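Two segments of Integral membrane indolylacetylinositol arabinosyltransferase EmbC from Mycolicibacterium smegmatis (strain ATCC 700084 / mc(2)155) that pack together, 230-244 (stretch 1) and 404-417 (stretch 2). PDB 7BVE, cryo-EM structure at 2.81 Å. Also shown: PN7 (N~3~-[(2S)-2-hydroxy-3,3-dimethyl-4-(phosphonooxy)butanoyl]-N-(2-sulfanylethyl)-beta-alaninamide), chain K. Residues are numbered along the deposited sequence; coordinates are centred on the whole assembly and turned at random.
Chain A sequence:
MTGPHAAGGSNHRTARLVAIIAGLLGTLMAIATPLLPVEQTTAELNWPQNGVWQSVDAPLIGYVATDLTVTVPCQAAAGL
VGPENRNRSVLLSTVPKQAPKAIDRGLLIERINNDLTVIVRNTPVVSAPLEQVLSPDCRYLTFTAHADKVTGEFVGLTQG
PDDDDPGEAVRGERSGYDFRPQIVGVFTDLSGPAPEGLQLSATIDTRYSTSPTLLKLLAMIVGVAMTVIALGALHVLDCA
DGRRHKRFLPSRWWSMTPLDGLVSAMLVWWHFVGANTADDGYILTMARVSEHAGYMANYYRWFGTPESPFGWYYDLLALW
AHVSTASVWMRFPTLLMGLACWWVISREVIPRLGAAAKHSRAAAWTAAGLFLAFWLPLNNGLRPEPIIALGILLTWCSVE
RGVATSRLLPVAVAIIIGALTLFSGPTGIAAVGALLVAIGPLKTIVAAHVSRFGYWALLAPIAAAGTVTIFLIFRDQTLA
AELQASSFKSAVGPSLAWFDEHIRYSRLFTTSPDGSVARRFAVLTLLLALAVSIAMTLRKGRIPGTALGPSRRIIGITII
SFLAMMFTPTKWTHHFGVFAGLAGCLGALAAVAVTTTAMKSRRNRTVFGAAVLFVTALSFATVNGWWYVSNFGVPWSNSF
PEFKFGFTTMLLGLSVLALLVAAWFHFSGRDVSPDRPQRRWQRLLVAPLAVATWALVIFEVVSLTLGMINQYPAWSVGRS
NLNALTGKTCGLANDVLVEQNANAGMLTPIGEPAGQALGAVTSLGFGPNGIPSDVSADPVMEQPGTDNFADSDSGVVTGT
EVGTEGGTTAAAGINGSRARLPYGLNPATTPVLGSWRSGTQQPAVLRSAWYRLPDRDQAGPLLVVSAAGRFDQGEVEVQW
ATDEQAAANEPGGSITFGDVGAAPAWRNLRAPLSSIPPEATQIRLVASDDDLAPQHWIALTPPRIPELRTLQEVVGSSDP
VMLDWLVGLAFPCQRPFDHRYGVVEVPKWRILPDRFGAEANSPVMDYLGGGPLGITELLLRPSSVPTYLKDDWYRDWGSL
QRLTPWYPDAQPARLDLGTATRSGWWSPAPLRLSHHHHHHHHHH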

ATOM      1  N   ALA A 230      36.884   2.415  38.115  1.00 17.38           N
ATOM      2  CA  ALA A 230      37.495   1.565  37.096  1.00 17.38           C
ATOM      3  C   ALA A 230      37.895   2.358  35.858  1.00 17.38           C
ATOM      4  O   ALA A 230      38.979   2.143  35.303  1.00 17.38           O
ATOM      5  CB  ALA A 230      36.545   0.436  36.711  1.00 17.38           C
ATOM      6  N   LEU A 231      37.053   3.299  35.420  1.00 16.49           N
ATOM      7  CA  LEU A 231      37.449   4.094  34.255  1.00 16.49           C
ATOM      8  C   LEU A 231      38.537   5.116  34.582  1.00 16.49           C
ATOM      9  O   LEU A 231      39.345   5.456  33.704  1.00 16.49           O
ATOM     10  CB  LEU A 231      36.242   4.774  33.623  1.00 16.49           C
ATOM     11  CG  LEU A 231      35.577   4.004  32.481  1.00 16.49           C
ATOM     12  CD1 LEU A 231      34.829   2.775  32.950  1.00 16.49           C
ATOM     13  CD2 LEU A 231      34.652   4.929  31.727  1.00 16.49           C
ATOM     14  N   GLY A 232      38.613   5.586  35.828  1.00 16.85           N
ATOM     15  CA  GLY A 232      39.753   6.412  36.213  1.00 16.85           C
ATOM     16  C   GLY A 232      41.067   5.651  36.187  1.00 16.85           C
ATOM     17  O   GLY A 232      42.092   6.165  35.720  1.00 16.85           O
ATOM     18  N   ALA A 233      41.048   4.401  36.661  1.00 17.06           N
ATOM     19  CA  ALA A 233      42.241   3.563  36.584  1.00 17.06           C
ATOM     20  C   ALA A 233      42.593   3.225  35.140  1.00 17.06           C
ATOM     21  O   ALA A 233      43.774   3.099  34.796  1.00 17.06           O
ATOM     22  CB  ALA A 233      42.034   2.289  37.395  1.00 17.06           C
ATOM     23  N   LEU A 234      41.582   3.101  34.276  1.00 17.66           N
ATOM     24  CA  LEU A 234      41.835   2.888  32.853  1.00 17.66           C
ATOM     25  C   LEU A 234      42.526   4.089  32.216  1.00 17.66           C
ATOM     26  O   LEU A 234      43.401   3.926  31.358  1.00 17.66           O
ATOM     27  CB  LEU A 234      40.525   2.585  32.135  1.00 17.66           C
ATOM     28  CG  LEU A 234      40.597   2.252  30.653  1.00 17.66           C
ATOM     29  CD1 LEU A 234      41.424   1.012  30.458  1.00 17.66           C
ATOM     30  CD2 LEU A 234      39.206   2.052  30.095  1.00 17.66           C
ATOM     31  N   HIS A 235      42.165   5.306  32.634  1.00 20.86           N
ATOM     32  CA  HIS A 235      42.882   6.481  32.134  1.00 20.86           C
ATOM     33  C   HIS A 235      44.320   6.532  32.632  1.00 20.86           C
ATOM     34  O   HIS A 235      45.225   6.940  31.890  1.00 20.86           O
ATOM     35  CB  HIS A 235      42.166   7.766  32.525  1.00 20.86           C
ATOM     36  CG  HIS A 235      42.862   8.998  32.040  1.00 20.86           C
ATOM     37  ND1 HIS A 235      43.791   9.676  32.798  1.00 20.86           N
ATOM     38  CD2 HIS A 235      42.802   9.646  30.852  1.00 20.86           C
ATOM     39  CE1 HIS A 235      44.253  10.703  32.111  1.00 20.86           C
ATOM     40  NE2 HIS A 235      43.669  10.707  30.927  1.00 20.86           N
ATOM     41  N   VAL A 236      44.546   6.150  33.892  1.00 21.29           N
ATOM     42  CA  VAL A 236      45.912   6.144  34.421  1.00 21.29           C
ATOM     43  C   VAL A 236      46.763   5.098  33.699  1.00 21.29           C
ATOM     44  O   VAL A 236      47.964   5.299  33.475  1.00 21.29           O
ATOM     45  CB  VAL A 236      45.885   5.937  35.948  1.00 21.29           C
ATOM     46  CG1 VAL A 236      47.274   5.866  36.534  1.00 21.29           C
ATOM     47  CG2 VAL A 236      45.150   7.081  36.601  1.00 21.29           C
ATOM     48  N   LEU A 237      46.147   3.999  33.260  1.00 23.12           N
ATOM     49  CA  LEU A 237      46.878   3.051  32.424  1.00 23.12           C
ATOM     50  C   LEU A 237      47.137   3.612  31.029  1.00 23.12           C
ATOM     51  O   LEU A 237      48.193   3.357  30.443  1.00 23.12           O
ATOM     52  CB  LEU A 237      46.127   1.729  32.308  1.00 23.12           C
ATOM     53  CG  LEU A 237      45.958   0.874  33.550  1.00 23.12           C
ATOM     54  CD1 LEU A 237      45.210  -0.375  33.171  1.00 23.12           C
ATOM     55  CD2 LEU A 237      47.293   0.543  34.138  1.00 23.12           C
ATOM     56  N   ASP A 238      46.178   4.359  30.471  1.00 26.73           N
ATOM     57  CA  ASP A 238      46.358   4.872  29.113  1.00 26.73           C
ATOM     58  C   ASP A 238      47.400   5.976  29.035  1.00 26.73           C
ATOM     59  O   ASP A 238      47.991   6.182  27.973  1.00 26.73           O
ATOM     60  CB  ASP A 238      45.041   5.389  28.538  1.00 26.73           C
ATOM     61  CG  ASP A 238      44.128   4.280  28.088  1.00 26.73           C
ATOM     62  OD1 ASP A 238      44.635   3.193  27.745  1.00 26.73           O
ATOM     63  OD2 ASP A 238      42.903   4.506  28.054  1.00 26.73           O
ATOM     64  N   CYS A 239      47.640   6.699  30.123  1.00 33.61           N
ATOM     65  CA  CYS A 239      48.652   7.753  30.073  1.00 33.61           C
ATOM     66  C   CYS A 239      50.063   7.247  30.360  1.00 33.61           C
ATOM     67  O   CYS A 239      50.908   8.046  30.772  1.00 33.61           O
ATOM     68  CB  CYS A 239      48.313   8.879  31.052  1.00 33.61           C
ATOM     69  SG  CYS A 239      48.453   8.455  32.806  1.00 33.61           S
ATOM     70  N   ALA A 240      50.333   5.955  30.155  1.00 36.78           N
ATOM     71  CA  ALA A 240      51.655   5.405  30.439  1.00 36.78           C
ATOM     72  C   ALA A 240      52.692   5.936  29.460  1.00 36.78           C
ATOM     73  O   ALA A 240      53.796   6.320  29.859  1.00 36.78           O
ATOM     74  CB  ALA A 240      51.605   3.879  30.401  1.00 36.78           C
ATOM     75  N   ASP A 241      52.358   5.954  28.170  1.00 44.09           N
ATOM     76  CA  ASP A 241      53.195   6.626  27.185  1.00 44.09           C
ATOM     77  C   ASP A 241      53.203   8.127  27.447  1.00 44.09           C
ATOM     78  O   ASP A 241      52.153   8.728  27.681  1.00 44.09           O
ATOM     79  CB  ASP A 241      52.693   6.318  25.778  1.00 44.09           C
ATOM     80  CG  ASP A 241      51.200   6.498  25.643  1.00 44.09           C
ATOM     81  OD1 ASP A 241      50.521   6.657  26.670  1.00 44.09           O
ATOM     82  OD2 ASP A 241      50.694   6.495  24.506  1.00 44.09           O
ATOM     83  N   GLY A 242      54.388   8.730  27.457  1.00 53.63           N
ATOM     84  CA  GLY A 242      54.478  10.122  27.850  1.00 53.63           C
ATOM     85  C   GLY A 242      53.902  11.089  26.839  1.00 53.63           C
ATOM     86  O   GLY A 242      54.563  11.447  25.862  1.00 53.63           O
ATOM     87  N   ARG A 243      52.685  11.561  27.121  1.00 54.33           N
ATOM     88  CA  ARG A 243      51.893  12.493  26.322  1.00 54.33           C
ATOM     89  C   ARG A 243      50.866  13.097  27.259  1.00 54.33           C
ATOM     90  O   ARG A 243      50.297  12.382  28.087  1.00 54.33           O
ATOM     91  CB  ARG A 243      51.178  11.811  25.148  1.00 54.33           C
ATOM     92  CG  ARG A 243      52.022  11.493  23.934  1.00 54.33           C
ATOM     93  CD  ARG A 243      51.289  10.596  22.982  1.00 54.33           C
ATOM     94  NE  ARG A 243      52.157  10.157  21.899  1.00 54.33           N
ATOM     95  CZ  ARG A 243      51.857   9.179  21.058  1.00 54.33           C
ATOM     96  NH1 ARG A 243      52.708   8.848  20.102  1.00 54.33           N
ATOM     97  NH2 ARG A 243      50.717   8.517  21.187  1.00 54.33           N
ATOM     98  N   ARG A 244      50.621  14.390  27.156  1.00 66.64           N
ATOM     99  CA  ARG A 244      49.748  15.062  28.097  1.00 66.64           C
ATOM    100  C   ARG A 244      48.437  15.448  27.409  1.00 66.64           C
ATOM    101  O   ARG A 244      48.177  15.070  26.264  1.00 66.64           O
ATOM    102  CB  ARG A 244      50.496  16.247  28.708  1.00105.33           C
ATOM    103  CG  ARG A 244      51.753  15.858  29.506  1.00105.33           C
ATOM    104  CD  ARG A 244      51.446  15.390  30.937  1.00105.33           C
ATOM    105  NE  ARG A 244      50.979  14.006  31.047  1.00105.33           N
ATOM    106  CZ  ARG A 244      51.773  12.938  31.080  1.00105.33           C
ATOM    107  NH1 ARG A 244      53.090  13.081  31.020  1.00105.33           N
ATOM    108  NH2 ARG A 244      51.249  11.724  31.184  1.00105.33           N
ATOM    109  N   ALA A 404      43.109   7.050  16.689  1.00 15.07           N
ATOM    110  CA  ALA A 404      44.219   7.939  16.369  1.00 15.07           C
ATOM    111  C   ALA A 404      45.246   7.980  17.490  1.00 15.07           C
ATOM    112  O   ALA A 404      46.426   7.692  17.278  1.00 15.07           O
ATOM    113  CB  ALA A 404      43.682   9.338  16.081  1.00 15.07           C
ATOM    114  N   THR A 405      44.815   8.325  18.699  1.00 15.30           N
ATOM    115  CA  THR A 405      45.741   8.433  19.816  1.00 15.30           C
ATOM    116  C   THR A 405      46.132   7.091  20.416  1.00 15.30           C
ATOM    117  O   THR A 405      47.024   7.068  21.269  1.00 15.30           O
ATOM    118  CB  THR A 405      45.146   9.313  20.912  1.00 15.30           C
ATOM    119  OG1 THR A 405      43.894   8.767  21.334  1.00 15.30           O
ATOM    120  CG2 THR A 405      44.934  10.713  20.404  1.00 15.30           C
ATOM    121  N   SER A 406      45.481   6.002  19.996  1.00 15.39           N
ATOM    122  CA  SER A 406      45.718   4.632  20.468  1.00 15.39           C
ATOM    123  C   SER A 406      45.511   4.510  21.980  1.00 15.39           C
ATOM    124  O   SER A 406      46.417   4.167  22.737  1.00 15.39           O
ATOM    125  CB  SER A 406      47.103   4.128  20.049  1.00 15.39           C
ATOM    126  OG  SER A 406      47.316   2.801  20.487  1.00 15.39           O
ATOM    127  N   ARG A 407      44.283   4.801  22.406  1.00 17.02           N
ATOM    128  CA  ARG A 407      43.893   4.799  23.807  1.00 17.02           C
ATOM    129  C   ARG A 407      42.512   4.180  23.938  1.00 17.02           C
ATOM    130  O   ARG A 407      41.713   4.225  23.005  1.00 17.02           O
ATOM    131  CB  ARG A 407      43.905   6.213  24.385  1.00 17.02           C
ATOM    132  CG  ARG A 407      45.292   6.757  24.630  1.00 17.02           C
ATOM    133  CD  ARG A 407      45.276   8.188  25.095  1.00 17.02           C
ATOM    134  NE  ARG A 407      46.613   8.617  25.481  1.00 17.02           N
ATOM    135  CZ  ARG A 407      46.923   9.848  25.860  1.00 17.02           C
ATOM    136  NH1 ARG A 407      45.994  10.789  25.885  1.00 17.02           N
ATOM    137  NH2 ARG A 407      48.166  10.139  26.205  1.00 17.02           N
ATOM    138  N   LEU A 408      42.233   3.606  25.107  1.00 15.07           N
ATOM    139  CA  LEU A 408      41.022   2.819  25.318  1.00 15.07           C
ATOM    140  C   LEU A 408      39.903   3.565  26.023  1.00 15.07           C
ATOM    141  O   LEU A 408      38.746   3.136  25.939  1.00 15.07           O
ATOM    142  CB  LEU A 408      41.337   1.565  26.127  1.00 15.07           C
ATOM    143  CG  LEU A 408      42.083   0.462  25.407  1.00 15.07           C
ATOM    144  CD1 LEU A 408      42.467  -0.585  26.393  1.00 15.07           C
ATOM    145  CD2 LEU A 408      41.156  -0.121  24.392  1.00 15.07           C
ATOM    146  N   LEU A 409      40.217   4.646  26.735  1.00 15.07           N
ATOM    147  CA  LEU A 409      39.176   5.387  27.440  1.00 15.07           C
ATOM    148  C   LEU A 409      38.129   6.032  26.528  1.00 15.07           C
ATOM    149  O   LEU A 409      36.940   5.945  26.880  1.00 15.07           O
ATOM    150  CB  LEU A 409      39.814   6.420  28.379  1.00 15.07           C
ATOM    151  CG  LEU A 409      38.848   7.260  29.213  1.00 15.07           C
ATOM    152  CD1 LEU A 409      38.083   6.403  30.184  1.00 15.07           C
ATOM    153  CD2 LEU A 409      39.586   8.334  29.942  1.00 15.07           C
ATOM    154  N   PRO A 410      38.448   6.664  25.381  1.00 15.07           N
ATOM    155  CA  PRO A 410      37.350   7.093  24.501  1.00 15.07           C
ATOM    156  C   PRO A 410      36.561   5.953  23.880  1.00 15.07           C
ATOM    157  O   PRO A 410      35.383   6.142  23.564  1.00 15.07           O
ATOM    158  CB  PRO A 410      38.057   7.948  23.445  1.00 15.07           C
ATOM    159  CG  PRO A 410      39.437   7.584  23.513  1.00 15.07           C
ATOM    160  CD  PRO A 410      39.712   7.270  24.919  1.00 15.07           C
ATOM    161  N   VAL A 411      37.135   4.759  23.761  1.00 15.07           N
ATOM    162  CA  VAL A 411      36.355   3.612  23.308  1.00 15.07           C
ATOM    163  C   VAL A 411      35.365   3.175  24.389  1.00 15.07           C
ATOM    164  O   VAL A 411      34.211   2.832  24.095  1.00 15.07           O
ATOM    165  CB  VAL A 411      37.304   2.475  22.890  1.00 15.07           C
ATOM    166  CG1 VAL A 411      36.536   1.253  22.465  1.00 15.07           C
ATOM    167  CG2 VAL A 411      38.204   2.938  21.767  1.00 15.07           C
ATOM    168  N   ALA A 412      35.778   3.232  25.659  1.00 15.07           N
ATOM    169  CA  ALA A 412      34.856   2.904  26.745  1.00 15.07           C
ATOM    170  C   ALA A 412      33.763   3.959  26.889  1.00 15.07           C
ATOM    171  O   ALA A 412      32.601   3.634  27.177  1.00 15.07           O
ATOM    172  CB  ALA A 412      35.625   2.748  28.051  1.00 15.07           C
ATOM    173  N   VAL A 413      34.114   5.228  26.671  1.00 15.07           N
ATOM    174  CA  VAL A 413      33.125   6.304  26.678  1.00 15.07           C
ATOM    175  C   VAL A 413      32.138   6.132  25.529  1.00 15.07           C
ATOM    176  O   VAL A 413      30.934   6.373  25.683  1.00 15.07           O
ATOM    177  CB  VAL A 413      33.840   7.668  26.645  1.00 15.07           C
ATOM    178  CG1 VAL A 413      32.881   8.799  26.413  1.00 15.07           C
ATOM    179  CG2 VAL A 413      34.538   7.902  27.956  1.00 15.07           C
ATOM    180  N   ALA A 414      32.618   5.655  24.379  1.00 15.07           N
ATOM    181  CA  ALA A 414      31.730   5.381  23.257  1.00 15.07           C
ATOM    182  C   ALA A 414      30.791   4.222  23.547  1.00 15.07           C
ATOM    183  O   ALA A 414      29.644   4.226  23.095  1.00 15.07           O
ATOM    184  CB  ALA A 414      32.547   5.090  22.011  1.00 15.07           C
ATOM    185  N   ILE A 415      31.257   3.223  24.301  1.00 15.07           N
ATOM    186  CA  ILE A 415      30.377   2.127  24.719  1.00 15.07           C
ATOM    187  C   ILE A 415      29.283   2.634  25.655  1.00 15.07           C
ATOM    188  O   ILE A 415      28.111   2.252  25.524  1.00 15.07           O
ATOM    189  CB  ILE A 415      31.201   0.992  25.357  1.00 15.07           C
ATOM    190  CG1 ILE A 415      32.071   0.313  24.309  1.00 15.07           C
ATOM    191  CG2 ILE A 415      30.325  -0.053  25.996  1.00 15.07           C
ATOM    192  CD1 ILE A 415      33.045  -0.653  24.893  1.00 15.07           C
ATOM    193  N   ILE A 416      29.638   3.535  26.578  1.00 15.07           N
ATOM    194  CA  ILE A 416      28.647   4.123  27.486  1.00 15.07           C
ATOM    195  C   ILE A 416      27.609   4.942  26.719  1.00 15.07           C
ATOM    196  O   ILE A 416      26.402   4.800  26.941  1.00 15.07           O
ATOM    197  CB  ILE A 416      29.343   4.969  28.568  1.00 15.07           C
ATOM    198  CG1 ILE A 416      30.138   4.077  29.508  1.00 15.07           C
ATOM    199  CG2 ILE A 416      28.348   5.786  29.357  1.00 15.07           C
ATOM    200  CD1 ILE A 416      30.995   4.843  30.464  1.00 15.07           C
ATOM    201  N   ILE A 417      28.059   5.774  25.776  1.00 15.07           N
ATOM    202  CA  ILE A 417      27.139   6.622  25.012  1.00 15.07           C
ATOM    203  C   ILE A 417      26.258   5.782  24.088  1.00 15.07           C
ATOM    204  O   ILE A 417      25.059   6.053  23.938  1.00 15.07           O
ATOM    205  CB  ILE A 417      27.930   7.693  24.236  1.00 15.07           C
ATOM    206  CG1 ILE A 417      28.615   8.648  25.201  1.00 15.07           C
ATOM    207  CG2 ILE A 417      27.042   8.506  23.331  1.00 15.07           C
ATOM    208  CD1 ILE A 417      29.578   9.576  24.531  1.00 15.07           C
TER
HETATM  209  O3  PN7 K 101      46.076  17.017  22.682  1.00100.63           O
HETATM  210  O4  PN7 K 101      45.469  14.564  23.659  1.00100.63           O
HETATM  211  C2  PN7 K 101      44.950  15.842  20.973  1.00100.63           C
HETATM  212  C1  PN7 K 101      44.471  16.860  19.945  1.00100.63           C
HETATM  213  P   PN7 K 101      45.281  19.191  19.032  1.00100.63           P
HETATM  214  O1P PN7 K 101      43.969  19.778  18.584  1.00100.63           O
HETATM  215  O2P PN7 K 101      46.180  20.286  19.539  1.00100.63           O
HETATM  216  O3P PN7 K 101      45.040  18.104  20.241  1.00100.63           O
HETATM  217  CE1 PN7 K 101      46.404  15.493  20.709  1.00100.63           C
HETATM  218  CE2 PN7 K 101      44.097  14.585  20.847  1.00100.63           C
HETATM  219  C3  PN7 K 101      44.848  16.433  22.375  1.00100.63           C
HETATM  220  C4  PN7 K 101      44.607  15.331  23.404  1.00100.63           C
HETATM  221  N5  PN7 K 101      43.343  15.220  24.099  1.00100.63           N
HETATM  222  C6  PN7 K 101      43.173  14.157  25.068  1.00100.63           C
HETATM  223  C7  PN7 K 101      42.392  14.674  26.272  1.00100.63           C
HETATM  224  C8  PN7 K 101      42.074  13.703  27.407  1.00100.63           C
HETATM  225  O8  PN7 K 101      42.469  12.589  27.368  1.00100.63           O
HETATM  226  N9  PN7 K 101      41.279  14.157  28.528  1.00100.63           N
HETATM  227  C10 PN7 K 101      40.961  13.254  29.616  1.00100.63           C
HETATM  228  C11 PN7 K 101      39.743  13.774  30.371  1.00100.63           C
HETATM  229  S12 PN7 K 101      39.628  15.571  30.154  1.00100.63           S

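Two distant parts of one chain pack with their helices running nearly antiparallel: helix 230-238 and helix 409-417 have N-to-C directions 151° apart and axes that approach to 10.4 Å, so the start of one helix lies by the end of the other. Together the stretches bury 611 Å². Along stretch 2, the helix that arrives from earlier in the chain gives way at Ser 406, whose positive phi turns the backbone. Just before it, Thr 405 offers its carbonyl edge-on to the Arg 243 guanidinium, but O lies 4.0 Å from NH2 of Arg 243, a loose polar approach; its CG2 comes within 4.0 Å of CE2 of PN7. Arg 407 extends a nearly straight side chain along the loop that follows helix 230-238. Its NE is 3.7 Å from O of Asp 238, its NH2 is 3.6 Å from CB of Arg 243, and the same NH2 is 4.2 Å from OD1 of Asp 241, where opposite charges attract at a range beyond a salt bridge. Next comes the polar anchor: OD2 of Asp 238 accepts hydrogen bonds from N of Leu 408 (3.2 Å) and N of Leu 409 (3.0 Å), so one carboxylate oxygen holds two successive backbone amides. From here the contact turns apolar. CB of Leu 408 meets CD1 of Leu 234 at 4.4 Å. Leu 409 places CD2 3.6 Å from CD2 of His 235, at the edge of the imidazole, while its CD1 lies 4.0 Å from CD2 of Leu 231. The small Ala 412 turns its CB toward stretch 1, 4.2 Å from CD2 of Leu 234 and 4.4 Å from CD2 of Leu 231. One helical turn on, Ile 416 closes the contact, its CD1 3.9 Å from CD2 of Leu 231.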